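Local coordinates for thiamin pyrophosphokinase family protein (PDB 3MEL) that probably transfers a diphosphate group from ATP to thiamine, forming the cofactor thiamine diphosphate in a magnesium-dependent reaction, at the interface of chains A and B. Numbering follows the deposited sequence. Chains: chain A/B, Thiamin pyrophosphokinase family protein.

Contact 1: the interface of chains A and B. Residues chain A 134-135, 155-157, 159, 188-189, 209, 211-213; chain B 104-108.
Small side chains of the chain A sheet make the floor on which the start of helix 106-113 of chain B rests. The CB methyls of A:Ala157 and A:Ala188 lie against B:Asp107, whose CG takes the crowded position between backbone N and carbonyl carbon (chi1 64°). Beside them A:Ile209 offers CD1 to CG2 of B:Ile106, 3.9 Å away, the two side chains crossing at about a right angle. Outward from this core, the carboxylate oxygen OD2 of B:Asp107 accepts a hydrogen bond from the backbone N of A:Ser189 (3.1 Å), approached from above the carboxylate plane. The amide of A:Asn135 works as a two-sided clamp: OD1 accepts from B:Ile106 N at 3.2 Å, while ND2 donates to the backbone O of B:Gly104 at 3.1 Å. At the rim B:Arg105, bent at chi2 and chi3, lays its guanidinium flat on A:Tyr155, the planes 6° apart and NH2 3.6 Å from the ring centroid. Within chain B, B:Arg105 NH1 forms a salt bridge with B:Asp107 OD1 (2.7 Å). B:Arg105 NH1 also hydrogen-bonds across to A:Ser211 OG (3.0 Å). B:Arg105 NE faces A:Asp213 OD1 in a longer salt bridge. Stack and bonds together fix the guanidinium's rotation. The site anchors the loop and helix start preceding B:His108, a thiamine diphosphate-binding residue, and so may couple pairing of the chains to the shape of the ligand pocket.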
loop_
_atom_site.group_PDB
_atom_site.type_symbol
_atom_site.label_atom_id
_atom_site.label_comp_id
_atom_site.label_asym_id
_atom_site.label_seq_id
_atom_site.Cartn_x
_atom_site.Cartn_y
_atom_site.Cartn_z
ATOM N N GLN A 134 -9.738 -2.594 -8.293
ATOM C CA GLN A 134 -10.326 -1.594 -7.384
ATOM C C GLN A 134 -9.638 -0.241 -7.372
ATOM O O GLN A 134 -10.146 0.693 -6.748
ATOM C CB GLN A 134 -10.269 -2.061 -5.926
ATOM C CG GLN A 134 -10.967 -3.338 -5.590
ATOM C CD GLN A 134 -11.206 -3.441 -4.099
ATOM O OE1 GLN A 134 -10.989 -4.484 -3.481
ATOM N NE2 GLN A 134 -11.635 -2.340 -3.507
ATOM N N ASN A 135 -8.464 -0.140 -7.991
ATOM C CA ASN A 135 -7.638 1.046 -7.788
ATOM C C ASN A 135 -7.012 1.551 -9.050
ATOM O O ASN A 135 -6.689 0.775 -9.949
ATOM C CB ASN A 135 -6.546 0.775 -6.752
ATOM C CG ASN A 135 -7.099 0.648 -5.364
ATOM O OD1 ASN A 135 -7.414 1.645 -4.726
ATOM N ND2 ASN A 135 -7.244 -0.581 -4.889
ATOM N N TYR A 155 -14.601 6.707 -5.606
ATOM C CA TYR A 155 -13.862 7.519 -4.651
ATOM C C TYR A 155 -12.679 8.253 -5.265
ATOM O O TYR A 155 -12.156 7.847 -6.296
ATOM C CB TYR A 155 -13.430 6.657 -3.465
ATOM C CG TYR A 155 -14.604 5.990 -2.772
ATOM C CD1 TYR A 155 -15.514 6.743 -2.024
ATOM C CD2 TYR A 155 -14.811 4.617 -2.865
ATOM C CE1 TYR A 155 -16.585 6.152 -1.398
ATOM C CE2 TYR A 155 -15.885 4.014 -2.232
ATOM C CZ TYR A 155 -16.768 4.790 -1.497
ATOM O OH TYR A 155 -17.850 4.206 -0.868
ATOM N N LEU A 156 -12.285 9.351 -4.634
ATOM C CA LEU A 156 -11.130 10.128 -5.053
ATOM C C LEU A 156 -10.216 10.342 -3.840
ATOM O O LEU A 156 -10.681 10.497 -2.718
ATOM C CB LEU A 156 -11.589 11.470 -5.634
ATOM C CG LEU A 156 -10.555 12.525 -6.050
ATOM C CD1 LEU A 156 -9.579 12.021 -7.132
ATOM C CD2 LEU A 156 -11.244 13.810 -6.483
ATOM N N ALA A 157 -8.912 10.340 -4.048
ATOM C CA ALA A 157 -8.007 10.460 -2.922
ATOM C C ALA A 157 -6.776 11.251 -3.305
ATOM O O ALA A 157 -6.230 11.105 -4.405
ATOM C CB ALA A 157 -7.619 9.107 -2.423
ATOM N N CYS A 159 -3.245 11.374 -1.940
ATOM C CA CYS A 159 -2.283 10.721 -1.079
ATOM C C CYS A 159 -0.963 11.457 -1.224
ATOM O O CYS A 159 -0.334 11.403 -2.272
ATOM C CB CYS A 159 -2.162 9.267 -1.503
ATOM S SG CYS A 159 -3.733 8.400 -1.382
ATOM N N ALA A 188 -8.314 10.383 1.792
ATOM C CA ALA A 188 -8.976 9.322 1.079
ATOM C C ALA A 188 -10.473 9.466 1.213
ATOM O O ALA A 188 -10.950 10.270 2.002
ATOM C CB ALA A 188 -8.529 7.999 1.635
ATOM N N SER A 189 -11.209 8.694 0.421
ATOM C CA SER A 189 -12.678 8.669 0.465
ATOM C C SER A 189 -13.344 9.994 0.094
ATOM O O SER A 189 -14.500 10.229 0.402
ATOM C CB SER A 189 -13.179 8.155 1.815
ATOM O OG SER A 189 -12.495 6.955 2.172
ATOM N N ILE A 209 -5.456 8.958 -6.335
ATOM C CA ILE A 209 -5.989 7.596 -6.412
ATOM C C ILE A 209 -7.503 7.564 -6.544
ATOM O O ILE A 209 -8.202 8.186 -5.756
ATOM C CB ILE A 209 -5.582 6.738 -5.183
ATOM C CG1 ILE A 209 -4.069 6.498 -5.155
ATOM C CG2 ILE A 209 -6.322 5.409 -5.184
ATOM C CD1 ILE A 209 -3.610 5.709 -3.955
ATOM N N SER A 211 -10.804 4.883 -6.690
ATOM C CA SER A 211 -11.033 3.540 -6.178
ATOM C C SER A 211 -12.522 3.254 -6.096
ATOM O O SER A 211 -13.330 4.148 -6.331
ATOM C CB SER A 211 -10.391 3.398 -4.796
ATOM O OG SER A 211 -10.695 4.507 -3.940
ATOM N N LYS A 212 -12.882 2.012 -5.777
ATOM C CA LYS A 212 -14.284 1.626 -5.573
ATOM C C LYS A 212 -14.384 0.384 -4.693
ATOM O O LYS A 212 -13.380 -0.283 -4.456
ATOM C CB LYS A 212 -14.980 1.341 -6.902
ATOM C CG LYS A 212 -14.564 0.019 -7.547
ATOM C CD LYS A 212 -15.219 -0.163 -8.905
ATOM C CE LYS A 212 -14.605 -1.317 -9.682
ATOM N NZ LYS A 212 -15.145 -1.406 -11.077
ATOM N N ASP A 213 -15.589 0.048 -4.234
ATOM C CA ASP A 213 -15.715 -1.072 -3.304
ATOM C C ASP A 213 -15.793 -2.464 -3.953
ATOM O O ASP A 213 -15.905 -2.598 -5.168
ATOM C CB ASP A 213 -16.845 -0.845 -2.293
ATOM C CG ASP A 213 -16.430 0.082 -1.150
ATOM O OD1 ASP A 213 -15.257 0.009 -0.700
ATOM O OD2 ASP A 213 -17.286 0.884 -0.710
ATOM N N GLY B 104 -7.879 -3.994 0.033
ATOM C CA GLY B 104 -8.878 -3.363 -0.811
ATOM C C GLY B 104 -8.428 -2.011 -1.338
ATOM O O GLY B 104 -7.438 -1.922 -2.059
ATOM N N ARG B 105 -9.155 -0.957 -0.992
ATOM C CA ARG B 105 -8.773 0.394 -1.386
ATOM C C ARG B 105 -7.402 0.768 -0.812
ATOM O O ARG B 105 -7.078 0.480 0.336
ATOM C CB ARG B 105 -9.833 1.426 -0.974
ATOM C CG ARG B 105 -11.053 1.509 -1.879
ATOM C CD ARG B 105 -12.384 1.288 -1.131
ATOM N NE ARG B 105 -12.976 2.459 -0.462
ATOM C CZ ARG B 105 -12.471 3.692 -0.435
ATOM N NH1 ARG B 105 -11.339 3.985 -1.051
ATOM N NH2 ARG B 105 -13.103 4.650 0.220
ATOM N N ILE B 106 -6.607 1.426 -1.640
ATOM C CA ILE B 106 -5.230 1.704 -1.322
ATOM C C ILE B 106 -5.048 3.082 -0.705
ATOM O O ILE B 106 -4.053 3.330 -0.001
ATOM C CB ILE B 106 -4.371 1.552 -2.575
ATOM C CG1 ILE B 106 -4.287 0.067 -2.940
ATOM C CG2 ILE B 106 -2.988 2.158 -2.369
ATOM C CD1 ILE B 106 -3.411 -0.227 -4.130
ATOM N N ASP B 107 -6.000 3.977 -0.967
ATOM C CA ASP B 107 -5.986 5.300 -0.343
ATOM C C ASP B 107 -6.327 5.143 1.131
ATOM O O ASP B 107 -6.052 6.016 1.941
ATOM C CB ASP B 107 -6.957 6.260 -1.043
ATOM C CG ASP B 107 -8.415 5.826 -0.938
ATOM O OD1 ASP B 107 -8.689 4.608 -0.867
ATOM O OD2 ASP B 107 -9.295 6.715 -0.946
ATOM N N HIS B 108 -6.920 4.005 1.460
ATOM C CA HIS B 108 -7.316 3.712 2.818
ATOM C C HIS B 108 -6.183 2.945 3.462
ATOM O O HIS B 108 -5.941 3.087 4.644
ATOM C CB HIS B 108 -8.593 2.882 2.830
ATOM C CG HIS B 108 -9.320 2.906 4.132
ATOM N ND1 HIS B 108 -10.642 3.291 4.238
ATOM C CD2 HIS B 108 -8.919 2.588 5.388
ATOM C CE1 HIS B 108 -11.021 3.208 5.505
ATOM N NE2 HIS B 108 -9.995 2.784 6.223
#

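Contact 2: the interface of chains A and B. Residues chain A 113, 159-161, 184-186; chain B 110-111, 114, 117, 161.
B:Trp114, just beyond helix 106-113, illustrates how one indole can organise an apolar interface. Its CB lies near the backbone O of A:Pro184; chi1 of -67° puts CG anti to the carbonyl carbon, and with chi2 of -26° this turns the rings over the loop and strand of chain A. Along the pyrrole part, CG, CD1 and NE1 all face the same partner, CB of A:Pro184. A:Pro184 CB sits above the indole near the shared bond, 3.7 Å from B:Trp114 CD2, in a CH-pi contact with both rings. On the opposite face, offset toward the rim, lies the backbone O of B:Leu110 from the same chain. Farther out the benzo edge runs along main chain: B:Trp114 CE3 lies 3.5 Å from A:Ser186 N, which is in the ring plane, and CZ3 meets the carbonyl carbon of A:Thr185. On the other border CZ2 approaches CD2 of A:Leu161. The far corner, B:Trp114 CH2, comes 3.5 Å from the backbone O of A:Cys160. The indole is thus gripped over a face and around its rim by packing, with no polar bond to chain A.

Its neighbours extend the same apolar seam. A:Ser186, with OG anti to the backbone N (chi1 -178°), presses CB against the backbone of B:Ala111, 3.6 Å from its CA. A:Leu113 and B:Leu110 meet tip to tip, CD2 of the former 3.8 Å from CD1 of the latter. A:Pro184 also serves a second aromatic ring, its CG standing 3.8 Å from the centroid of B:Phe117 and nearest to the ring carbon CE2.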
loop_
_atom_site.group_PDB
_atom_site.type_symbol
_atom_site.label_atom_id
_atom_site.label_comp_id
_atom_site.label_asym_id
_atom_site.label_seq_id
_atom_site.Cartn_x
_atom_site.Cartn_y
_atom_site.Cartn_z
ATOM N N LEU A 113 4.706 1.829 -5.606
ATOM C CA LEU A 113 4.150 3.142 -5.304
ATOM C C LEU A 113 5.152 4.303 -5.221
ATOM O O LEU A 113 4.758 5.454 -5.228
ATOM C CB LEU A 113 3.424 3.030 -3.969
ATOM C CG LEU A 113 2.620 4.217 -3.475
ATOM C CD1 LEU A 113 1.525 4.508 -4.473
ATOM C CD2 LEU A 113 2.044 3.897 -2.116
ATOM N N CYS A 159 -3.245 11.374 -1.940
ATOM C CA CYS A 159 -2.283 10.721 -1.079
ATOM C C CYS A 159 -0.963 11.457 -1.224
ATOM O O CYS A 159 -0.334 11.403 -2.272
ATOM C CB CYS A 159 -2.162 9.267 -1.503
ATOM S SG CYS A 159 -3.733 8.400 -1.382
ATOM N N CYS A 160 -0.584 12.209 -0.203
ATOM C CA CYS A 160 0.657 12.966 -0.239
ATOM C C CYS A 160 1.804 12.066 0.176
ATOM O O CYS A 160 1.891 11.663 1.338
ATOM C CB CYS A 160 0.572 14.163 0.702
ATOM S SG CYS A 160 -0.809 15.240 0.321
ATOM N N LEU A 161 2.679 11.743 -0.766
ATOM C CA LEU A 161 3.736 10.794 -0.485
ATOM C C LEU A 161 4.839 11.454 0.343
ATOM O O LEU A 161 5.632 10.779 1.042
ATOM C CB LEU A 161 4.280 10.220 -1.784
ATOM C CG LEU A 161 3.204 9.525 -2.615
ATOM C CD1 LEU A 161 3.786 9.071 -3.947
ATOM C CD2 LEU A 161 2.587 8.364 -1.830
ATOM N N PRO A 184 3.618 12.745 5.254
ATOM C CA PRO A 184 2.718 11.887 4.480
ATOM C C PRO A 184 1.286 11.796 5.037
ATOM O O PRO A 184 1.069 11.444 6.185
ATOM C CB PRO A 184 3.417 10.532 4.544
ATOM C CG PRO A 184 4.872 10.878 4.610
ATOM C CD PRO A 184 4.989 12.201 5.303
ATOM N N THR A 185 0.305 12.106 4.202
ATOM C CA THR A 185 -1.098 12.123 4.627
ATOM C C THR A 185 -1.996 11.658 3.495
ATOM O O THR A 185 -1.863 12.122 2.361
ATOM C CB THR A 185 -1.551 13.537 5.037
ATOM O OG1 THR A 185 -0.726 14.017 6.105
ATOM C CG2 THR A 185 -3.000 13.511 5.473
ATOM N N SER A 186 -2.912 10.749 3.804
ATOM C CA SER A 186 -3.782 10.183 2.783
ATOM C C SER A 186 -5.188 10.719 2.934
ATOM O O SER A 186 -5.970 10.195 3.727
ATOM C CB SER A 186 -3.802 8.656 2.879
ATOM O OG SER A 186 -4.602 8.087 1.858
ATOM N N LEU B 110 -3.002 3.377 2.759
ATOM C CA LEU B 110 -2.013 4.410 3.054
ATOM C C LEU B 110 -2.367 5.242 4.298
ATOM O O LEU B 110 -1.511 5.552 5.126
ATOM C CB LEU B 110 -1.828 5.322 1.841
ATOM C CG LEU B 110 -1.193 4.667 0.620
ATOM C CD1 LEU B 110 -0.785 5.731 -0.357
ATOM C CD2 LEU B 110 0.008 3.890 1.104
ATOM N N ALA B 111 -3.634 5.604 4.425
ATOM C CA ALA B 111 -4.072 6.352 5.585
ATOM C C ALA B 111 -3.767 5.595 6.881
ATOM O O ALA B 111 -3.619 6.208 7.936
ATOM C CB ALA B 111 -5.551 6.668 5.472
ATOM N N TRP B 114 0.225 5.349 7.435
ATOM C CA TRP B 114 0.786 6.626 7.840
ATOM C C TRP B 114 0.307 7.137 9.192
ATOM O O TRP B 114 0.561 8.272 9.544
ATOM C CB TRP B 114 0.515 7.668 6.765
ATOM C CG TRP B 114 1.236 7.400 5.506
ATOM C CD1 TRP B 114 2.396 6.696 5.360
ATOM C CD2 TRP B 114 0.867 7.850 4.191
ATOM N NE1 TRP B 114 2.771 6.679 4.038
ATOM C CE2 TRP B 114 1.848 7.382 3.302
ATOM C CE3 TRP B 114 -0.197 8.608 3.682
ATOM C CZ2 TRP B 114 1.801 7.647 1.945
ATOM C CZ3 TRP B 114 -0.243 8.863 2.338
ATOM C CH2 TRP B 114 0.747 8.388 1.483
ATOM N N PHE B 117 2.731 8.791 11.615
ATOM C CA PHE B 117 3.185 10.102 11.177
ATOM C C PHE B 117 2.547 11.248 11.943
ATOM O O PHE B 117 3.143 12.328 12.067
ATOM C CB PHE B 117 2.954 10.277 9.683
ATOM C CG PHE B 117 4.123 9.865 8.856
ATOM C CD1 PHE B 117 5.399 10.326 9.174
ATOM C CD2 PHE B 117 3.968 9.006 7.776
ATOM C CE1 PHE B 117 6.499 9.950 8.427
ATOM C CE2 PHE B 117 5.060 8.624 7.026
ATOM C CZ PHE B 117 6.333 9.097 7.352
ATOM N N LEU B 161 9.795 5.300 4.808
ATOM C CA LEU B 161 8.643 6.125 4.504
ATOM C C LEU B 161 9.045 7.579 4.357
ATOM O O LEU B 161 8.210 8.432 4.079
ATOM C CB LEU B 161 7.631 6.023 5.630
ATOM C CG LEU B 161 7.260 4.633 6.108
ATOM C CD1 LEU B 161 6.701 4.708 7.540
ATOM C CD2 LEU B 161 6.290 3.990 5.145
#

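The centres of the C-alpha atoms of contact 1 and contact 2 are about 13 Å apart, and the two form neighbouring stretches of one two-fold symmetric interface. Helix 106-113 of chain B runs through both, its first turn in contact 1 and its later residues in contact 2. Chain A answers with strands 155-160 and 185-188 in each, and A:Cys159 belongs to both. In contact 2 the two copies of helix 106-113 also touch each other. Contact 1 supplies polar, directional anchoring and contact 2 apolar packing. With each twinned, either subunit's helix docks on the other's sheet, as would suit a stable dimer.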